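Local coordinates for protein ribose 5-phosphate isomerase, putative (Trypanosoma brucei brucei, PDB 6FXS) that probably interconverts ribose 5-phosphate and ribulose 5-phosphate, as a sugar-phosphate isomerase of the RpiB type, at residues B[40-43]-B[44-48]; B[133-137]-B[138-142]. One frame throughout, in Å; residues are numbered along the deposited sequence.

How the interactions relate
Both contacts are local, and their centres lie about 13 Å apart. Interaction 1 comes first along the chain, on helix 37-46, the crossover helix between parallel strands 23-29 and 51-55. Interaction 2 follows much later, where the loop after strand 127-131 turns into helix 137-149. Helix 37-46 packs on the five-stranded parallel sheet of this alpha/beta fold, and helix 137-149 packs beside it. They meet directly. OE1 of E46 forms a salt bridge with NH2 of R141 at 2.8 Å, and Y43 packs on P137 and R141. The start of helix 137-149 is thus held to the C-terminal half of helix 37-46, while R133, T134, G136, P137 and A138 also meet a second subunit.

Interaction 1: residues B[40-43]-B[44-48]; sequences IVRY and VREAG
The ring of Y43 lies alongside the E46 side chain, one turn further along helix 37-46. The two point the same way. Y43 CD1 is 3.7 Å from E46 OE2, which sits at the ring edge, near the ring plane. The carboxylate itself is turned 52° from the ring. In E46, CG stands anti to the carbonyl carbon (chi1 -68°), and the chain beyond it is extended. CG therefore passes 3.3 Å from R42 O. That oxygen also accepts E46 N at 2.9 Å in a nearly straight bond. V44 N to I40 O and R45 N to V41 O repeat the i to i+4 pattern, but A47 N to Y43 O is weak at 126°. Near this end of the helix, G48 leaves helical geometry with positive phi. On the face turned to the sheet, V44 CG2 rests 3.3 Å from I40 O. I40 and V44 both pack on strands 23-29 and 84-89. This is the crossover helix of a beta-alpha-beta unit, with an apolar face on the sheet. R45 reaches E52 by a salt bridge. E46 OE1 is paired with R141 of helix 137-149, so the carboxylate is probably ionised and fixed beside the tyrosine.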
loop_
_atom_site.group_PDB
_atom_site.type_symbol
_atom_site.label_atom_id
_atom_site.label_comp_id
_atom_site.label_asym_id
_atom_site.label_seq_id
_atom_site.Cartn_x
_atom_site.Cartn_y
_atom_site.Cartn_z
ATOM N N ILE B 40 -5.707 6.417 -18.173
ATOM C CA ILE B 40 -6.944 6.260 -17.388
ATOM C C ILE B 40 -8.168 5.991 -18.313
ATOM O O ILE B 40 -8.984 5.099 -18.064
ATOM C CB ILE B 40 -7.279 7.520 -16.601
ATOM C CG1 ILE B 40 -6.147 7.933 -15.627
ATOM C CG2 ILE B 40 -8.605 7.359 -15.865
ATOM C CD1 ILE B 40 -5.673 6.868 -14.663
ATOM N N VAL B 41 -8.277 6.795 -19.389
ATOM C CA VAL B 41 -9.325 6.609 -20.448
ATOM C C VAL B 41 -9.285 5.191 -20.997
ATOM O O VAL B 41 -10.299 4.513 -21.096
ATOM C CB VAL B 41 -9.114 7.698 -21.594
ATOM C CG1 VAL B 41 -10.073 7.528 -22.767
ATOM C CG2 VAL B 41 -9.251 9.041 -20.982
ATOM N N ARG B 42 -8.102 4.725 -21.303
ATOM C CA ARG B 42 -7.918 3.360 -21.814
ATOM C C ARG B 42 -8.268 2.274 -20.794
ATOM O O ARG B 42 -8.905 1.256 -21.144
ATOM C CB ARG B 42 -6.478 3.161 -22.262
ATOM C CG ARG B 42 -6.163 1.856 -22.928
ATOM C CD ARG B 42 -4.649 1.609 -23.084
ATOM N NE ARG B 42 -3.954 2.895 -23.219
ATOM C CZ ARG B 42 -2.902 3.315 -22.512
ATOM N NH1 ARG B 42 -2.312 2.532 -21.600
ATOM N NH2 ARG B 42 -2.412 4.545 -22.747
ATOM N N TYR B 43 -7.929 2.509 -19.524
ATOM C CA TYR B 43 -8.345 1.531 -18.502
ATOM C C TYR B 43 -9.868 1.474 -18.382
ATOM O O TYR B 43 -10.411 0.394 -18.223
ATOM C CB TYR B 43 -7.712 1.842 -17.150
ATOM C CG TYR B 43 -6.203 1.940 -17.132
ATOM C CD1 TYR B 43 -5.384 1.261 -18.030
ATOM C CD2 TYR B 43 -5.592 2.715 -16.191
ATOM C CE1 TYR B 43 -3.998 1.416 -18.026
ATOM C CE2 TYR B 43 -4.221 2.851 -16.128
ATOM C CZ TYR B 43 -3.415 2.199 -17.020
ATOM O OH TYR B 43 -2.064 2.425 -16.830
ATOM N N VAL B 44 -10.550 2.605 -18.505
ATOM C CA VAL B 44 -11.996 2.590 -18.483
ATOM C C VAL B 44 -12.613 1.734 -19.620
ATOM O O VAL B 44 -13.538 1.006 -19.379
ATOM C CB VAL B 44 -12.593 4.024 -18.569
ATOM C CG1 VAL B 44 -14.113 3.933 -18.741
ATOM C CG2 VAL B 44 -12.221 4.867 -17.333
ATOM N N ARG B 45 -12.065 1.839 -20.842
ATOM C CA ARG B 45 -12.586 1.092 -22.009
ATOM C C ARG B 45 -12.236 -0.387 -21.812
ATOM O O ARG B 45 -13.027 -1.262 -22.129
ATOM C CB ARG B 45 -11.966 1.610 -23.345
ATOM C CG ARG B 45 -12.263 3.063 -23.626
ATOM C CD ARG B 45 -12.003 3.446 -25.087
ATOM N NE ARG B 45 -13.176 4.202 -25.496
ATOM C CZ ARG B 45 -14.343 3.646 -25.859
ATOM N NH1 ARG B 45 -14.506 2.314 -25.937
ATOM N NH2 ARG B 45 -15.370 4.447 -26.178
ATOM N N GLU B 46 -11.086 -0.680 -21.218
ATOM C CA GLU B 46 -10.825 -2.092 -20.881
ATOM C C GLU B 46 -11.727 -2.712 -19.834
ATOM O O GLU B 46 -11.863 -3.931 -19.806
ATOM C CB GLU B 46 -9.423 -2.241 -20.401
ATOM C CG GLU B 46 -8.380 -2.019 -21.443
ATOM C CD GLU B 46 -7.050 -2.438 -20.829
ATOM O OE1 GLU B 46 -6.735 -3.671 -20.818
ATOM O OE2 GLU B 46 -6.361 -1.557 -20.285
ATOM N N ALA B 47 -12.384 -1.910 -18.996
ATOM C CA ALA B 47 -13.256 -2.458 -17.986
ATOM C C ALA B 47 -14.484 -3.106 -18.630
ATOM O O ALA B 47 -15.114 -3.927 -18.005
ATOM C CB ALA B 47 -13.713 -1.393 -17.001
ATOM N N GLY B 48 -14.854 -2.681 -19.839
ATOM C CA GLY B 48 -15.956 -3.348 -20.602
ATOM C C GLY B 48 -16.541 -2.397 -21.639
ATOM O O GLY B 48 -16.442 -1.157 -21.541
#

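Interaction 2: residues B[133-137]-B[138-142]; sequences RTTGP and AVLRE
T135 CG2 stands opposite its own backbone N, and V139 CG1 takes the same position on its residue (chi1 178°), which brings the two methyls to 3.7 Å. The side chains cross at about a right angle. This is the N-terminal entry to helix 137-149, with G136 as N-cap and P137 in the first turn. L140 touches the same threonine: its CD2 lies 3.8 Å from T135 CB, and its CD1 is 3.5 Å from T135 O. The threonine thus packs its carbon atoms against two helix residues that are buried like itself. G136 O starts the helical bonding. It accepts L140 N at 2.9 Å and V139 N more weakly. P137 has no N-H to donate, which costs nothing in the first turn, where the helix itself offers an N-H no acceptor. The loop also belongs to the subunit interface: T134 and G136 make backbone hydrogen bonds to a second subunit, and P137 and A138 pack on R133 of that subunit. R141 extends from CG to NE and forms a salt bridge with E46. Its backbone N donates to P137 O at 3.0 Å, and its CB lies 3.5 Å from the same oxygen.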
loop_
_atom_site.group_PDB
_atom_site.type_symbol
_atom_site.label_atom_id
_atom_site.label_comp_id
_atom_site.label_asym_id
_atom_site.label_seq_id
_atom_site.Cartn_x
_atom_site.Cartn_y
_atom_site.Cartn_z
ATOM N N ARG B 133 0.872 10.132 -8.074
ATOM C CA ARG B 133 2.199 10.133 -7.425
ATOM C C ARG B 133 2.427 8.908 -6.525
ATOM O O ARG B 133 3.565 8.541 -6.226
ATOM C CB ARG B 133 2.365 11.406 -6.610
ATOM C CG ARG B 133 2.437 12.792 -7.308
ATOM C CD ARG B 133 3.132 12.784 -8.672
ATOM N NE ARG B 133 4.525 12.923 -8.641
ATOM C CZ ARG B 133 5.357 12.748 -9.666
ATOM N NH1 ARG B 133 4.948 12.436 -10.907
ATOM N NH2 ARG B 133 6.625 12.929 -9.416
ATOM N N THR B 134 1.344 8.308 -6.073
ATOM C CA THR B 134 1.423 7.209 -5.067
ATOM C C THR B 134 1.274 5.847 -5.675
ATOM O O THR B 134 1.945 4.878 -5.274
ATOM C CB THR B 134 0.287 7.330 -4.036
ATOM O OG1 THR B 134 -0.992 7.530 -4.705
ATOM C CG2 THR B 134 0.535 8.443 -3.189
ATOM N N THR B 135 0.363 5.734 -6.642
ATOM C CA THR B 135 -0.079 4.380 -7.081
ATOM C C THR B 135 0.430 4.099 -8.526
ATOM O O THR B 135 0.191 4.928 -9.439
ATOM C CB THR B 135 -1.590 4.307 -7.017
ATOM O OG1 THR B 135 -2.058 4.680 -5.697
ATOM C CG2 THR B 135 -2.057 2.906 -7.333
ATOM N N GLY B 136 1.040 2.930 -8.743
ATOM C CA GLY B 136 1.688 2.636 -10.006
ATOM C C GLY B 136 0.641 2.242 -11.070
ATOM O O GLY B 136 -0.522 1.968 -10.729
ATOM N N PRO B 137 1.032 2.259 -12.363
ATOM C CA PRO B 137 -0.006 2.147 -13.447
ATOM C C PRO B 137 -0.825 0.874 -13.503
ATOM O O PRO B 137 -2.008 0.946 -13.814
ATOM C CB PRO B 137 0.810 2.350 -14.798
ATOM C CG PRO B 137 2.235 2.461 -14.360
ATOM C CD PRO B 137 2.296 2.806 -12.871
ATOM N N ALA B 138 -0.212 -0.273 -13.234
ATOM C CA ALA B 138 -0.959 -1.494 -13.241
ATOM C C ALA B 138 -1.986 -1.564 -12.077
ATOM O O ALA B 138 -3.048 -2.186 -12.243
ATOM C CB ALA B 138 -0.068 -2.714 -13.284
ATOM N N VAL B 139 -1.718 -0.854 -10.982
ATOM C CA VAL B 139 -2.627 -0.896 -9.863
ATOM C C VAL B 139 -3.706 0.106 -10.107
ATOM O O VAL B 139 -4.885 -0.117 -9.800
ATOM C CB VAL B 139 -1.895 -0.729 -8.512
ATOM C CG1 VAL B 139 -2.904 -0.732 -7.376
ATOM C CG2 VAL B 139 -0.948 -1.845 -8.318
ATOM N N LEU B 140 -3.365 1.217 -10.728
ATOM C CA LEU B 140 -4.416 2.118 -11.096
ATOM C C LEU B 140 -5.432 1.478 -12.041
ATOM O O LEU B 140 -6.645 1.674 -11.925
ATOM C CB LEU B 140 -3.783 3.337 -11.754
ATOM C CG LEU B 140 -2.985 4.358 -10.917
ATOM C CD1 LEU B 140 -2.332 5.426 -11.812
ATOM C CD2 LEU B 140 -3.924 4.992 -9.948
ATOM N N ARG B 141 -4.907 0.756 -13.016
ATOM C CA ARG B 141 -5.731 0.007 -13.944
ATOM C C ARG B 141 -6.592 -1.010 -13.207
ATOM O O ARG B 141 -7.810 -1.142 -13.475
ATOM C CB ARG B 141 -4.840 -0.712 -14.975
ATOM C CG ARG B 141 -5.601 -1.731 -15.846
ATOM C CD ARG B 141 -4.645 -2.225 -16.931
ATOM N NE ARG B 141 -5.300 -3.118 -17.836
ATOM C CZ ARG B 141 -5.601 -4.380 -17.589
ATOM N NH1 ARG B 141 -5.378 -4.946 -16.417
ATOM N NH2 ARG B 141 -6.181 -5.078 -18.522
ATOM N N GLU B 142 -5.958 -1.781 -12.307
ATOM C CA GLU B 142 -6.754 -2.770 -11.518
ATOM C C GLU B 142 -7.882 -2.116 -10.772
ATOM O O GLU B 142 -9.024 -2.628 -10.744
ATOM C CB GLU B 142 -5.832 -3.560 -10.545
ATOM C CG GLU B 142 -6.485 -4.656 -9.738
ATOM C CD GLU B 142 -5.523 -5.170 -8.693
ATOM O OE1 GLU B 142 -4.876 -4.445 -7.907
ATOM O OE2 GLU B 142 -5.331 -6.304 -8.705
#